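Local coordinates for protein tRNA (guanine(9)-N1)-methyltransferase (Schizosaccharomyces pombe, PDB 4JWH) that methylates N1 of guanosine 9 in cytoplasmic tRNA, using S-adenosyl-L-methionine as the methyl donor and releasing S-adenosyl-L-homocysteine, at residues T201-D204 and I208-I211. Residues are numbered along the deposited sequence; the frame is centred on the assembly and turned at random.
With SAH (S-adenosyl-L-homocysteine), chain C.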
loop_
_atom_site.group_PDB
_atom_site.type_symbol
_atom_site.label_atom_id
_atom_site.label_comp_id
_atom_site.label_asym_id
_atom_site.label_seq_id
_atom_site.Cartn_x
_atom_site.Cartn_y
_atom_site.Cartn_z
ATOM N N THR A 201 2.896 -7.618 13.011
ATOM C CA THR A 201 2.679 -9.026 13.212
ATOM C C THR A 201 1.254 -9.452 12.916
ATOM O O THR A 201 0.995 -10.621 12.680
ATOM C CB THR A 201 3.070 -9.444 14.619
ATOM O OG1 THR A 201 2.319 -8.675 15.548
ATOM C CG2 THR A 201 4.577 -9.191 14.847
ATOM N N GLU A 202 0.341 -8.490 12.904
ATOM C CA GLU A 202 -1.045 -8.740 12.570
ATOM C C GLU A 202 -1.670 -7.453 12.058
ATOM O O GLU A 202 -1.353 -6.364 12.566
ATOM C CB GLU A 202 -1.797 -9.176 13.821
ATOM C CG GLU A 202 -1.769 -10.682 14.066
ATOM C CD GLU A 202 -2.779 -11.076 15.102
ATOM O OE1 GLU A 202 -2.528 -10.762 16.293
ATOM O OE2 GLU A 202 -3.820 -11.678 14.731
ATOM N N LEU A 203 -2.579 -7.572 11.096
ATOM C CA LEU A 203 -3.348 -6.411 10.671
ATOM C C LEU A 203 -4.612 -6.323 11.490
ATOM O O LEU A 203 -5.396 -7.258 11.532
ATOM C CB LEU A 203 -3.668 -6.440 9.166
ATOM C CG LEU A 203 -2.455 -6.682 8.254
ATOM C CD1 LEU A 203 -2.848 -6.910 6.814
ATOM C CD2 LEU A 203 -1.479 -5.529 8.351
ATOM N N ASP A 204 -4.793 -5.165 12.112
ATOM C CA ASP A 204 -5.878 -4.872 13.033
ATOM C C ASP A 204 -7.109 -4.404 12.232
ATOM O O ASP A 204 -7.008 -3.474 11.441
ATOM C CB ASP A 204 -5.378 -3.692 13.859
ATOM C CG ASP A 204 -5.592 -3.839 15.313
ATOM O OD1 ASP A 204 -6.769 -3.886 15.737
ATOM O OD2 ASP A 204 -4.569 -3.821 16.048
ATOM N N ILE A 208 -5.472 1.587 10.036
ATOM C CA ILE A 208 -5.412 2.153 8.725
ATOM C C ILE A 208 -3.953 2.092 8.372
ATOM O O ILE A 208 -3.139 2.695 9.058
ATOM C CB ILE A 208 -5.966 3.595 8.722
ATOM C CG1 ILE A 208 -7.445 3.593 9.160
ATOM C CG2 ILE A 208 -5.780 4.221 7.356
ATOM C CD1 ILE A 208 -7.991 4.983 9.455
ATOM N N TYR A 209 -3.616 1.323 7.341
ATOM C CA TYR A 209 -2.194 1.045 7.014
ATOM C C TYR A 209 -1.800 1.860 5.827
ATOM O O TYR A 209 -2.523 1.880 4.862
ATOM C CB TYR A 209 -1.975 -0.469 6.761
ATOM C CG TYR A 209 -2.232 -1.197 8.051
ATOM C CD1 TYR A 209 -1.270 -1.196 9.061
ATOM C CD2 TYR A 209 -3.473 -1.788 8.304
ATOM C CE1 TYR A 209 -1.515 -1.833 10.290
ATOM C CE2 TYR A 209 -3.733 -2.407 9.526
ATOM C CZ TYR A 209 -2.747 -2.414 10.512
ATOM O OH TYR A 209 -2.973 -3.023 11.717
ATOM N N ILE A 210 -0.669 2.555 5.907
ATOM C CA ILE A 210 -0.227 3.420 4.813
ATOM C C ILE A 210 0.946 2.786 4.076
ATOM O O ILE A 210 1.893 2.333 4.703
ATOM C CB ILE A 210 0.198 4.814 5.310
ATOM C CG1 ILE A 210 -0.930 5.462 6.147
ATOM C CG2 ILE A 210 0.548 5.751 4.129
ATOM C CD1 ILE A 210 -0.399 6.522 7.119
ATOM N N ILE A 211 0.872 2.780 2.746
ATOM C CA ILE A 211 2.006 2.425 1.870
ATOM C C ILE A 211 2.489 3.693 1.162
ATOM O O ILE A 211 1.669 4.439 0.591
ATOM C CB ILE A 211 1.602 1.356 0.823
ATOM C CG1 ILE A 211 0.957 0.139 1.528
ATOM C CG2 ILE A 211 2.819 0.963 -0.043
ATOM C CD1 ILE A 211 0.270 -0.860 0.603
HETATM N N SAH C . 12.717 4.761 0.223
HETATM C CA SAH C . 11.273 4.611 0.122
HETATM C CB SAH C . 11.028 3.435 -0.860
HETATM C CG SAH C . 9.917 2.579 -0.415
HETATM S SD SAH C . 9.226 1.246 -1.314
HETATM C C SAH C . 10.714 4.628 1.539
HETATM O O SAH C . 9.756 4.036 1.935
HETATM O OXT SAH C . 11.221 5.344 2.351
HETATM C "C5'" SAH C . 7.538 1.698 -1.347
HETATM C "C4'" SAH C . 6.697 1.425 -0.105
HETATM O "O4'" SAH C . 6.514 0.065 0.144
HETATM C "C3'" SAH C . 7.191 2.015 1.222
HETATM O "O3'" SAH C . 6.876 3.369 1.363
HETATM C "C2'" SAH C . 6.550 1.153 2.253
HETATM O "O2'" SAH C . 5.283 1.664 2.515
HETATM C "C1'" SAH C . 6.488 -0.162 1.523
HETATM N N9 SAH C . 7.526 -1.117 1.948
HETATM C C8 SAH C . 8.464 -1.624 1.199
HETATM N N7 SAH C . 9.194 -2.501 1.836
HETATM C C5 SAH C . 8.693 -2.597 3.029
HETATM C C6 SAH C . 8.981 -3.355 4.248
HETATM N N6 SAH C . 9.981 -4.196 4.284
HETATM N N1 SAH C . 8.213 -3.158 5.292
HETATM C C2 SAH C . 7.200 -2.311 5.260
HETATM N N3 SAH C . 6.891 -1.586 4.216
HETATM C C4 SAH C . 7.580 -1.684 3.085
#
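Y209 points its ring from the start of strand 208-212 at the loop segment 201-204, which receives it with one backbone N-H and one leucine. The amide N of D204 lies at the ring's edge, near its plane, and donates to Y209 OH at 2.8 Å; with an N-H...O angle of 175° the bond is almost straight. L203 comes in over a face instead: its CD2 methyl stands 4.0 Å from the ring centroid, 10° off the normal, a CH-pi contact. Y209 CG sits beside the backbone N (chi1 -65°), anti to the carbonyl carbon, and this carries the ring out to the loop, where D204 CB also packs 3.3 Å from Y209 OH. Strand 208-212 is an inner strand of the parallel sheet of this TRM10-family enzyme of the SPOUT superfamily, and the loop is the connection that leads into it from strand 189-192. Backbone bonds tie Y209 to R105 and V107 of the neighbouring strand, while L203 packs on L261, W264 and L265 of helix 254-267. A leucine in place of Y209 would probably leave the D204 amide without its acceptor and the L203 methyl without an aromatic face. The E202 side chain leads away from the tyrosine and forms a salt bridge with R268. Further along the strand, I211 CG2 lies 3.6 Å from O2' of S-adenosyl-L-homocysteine.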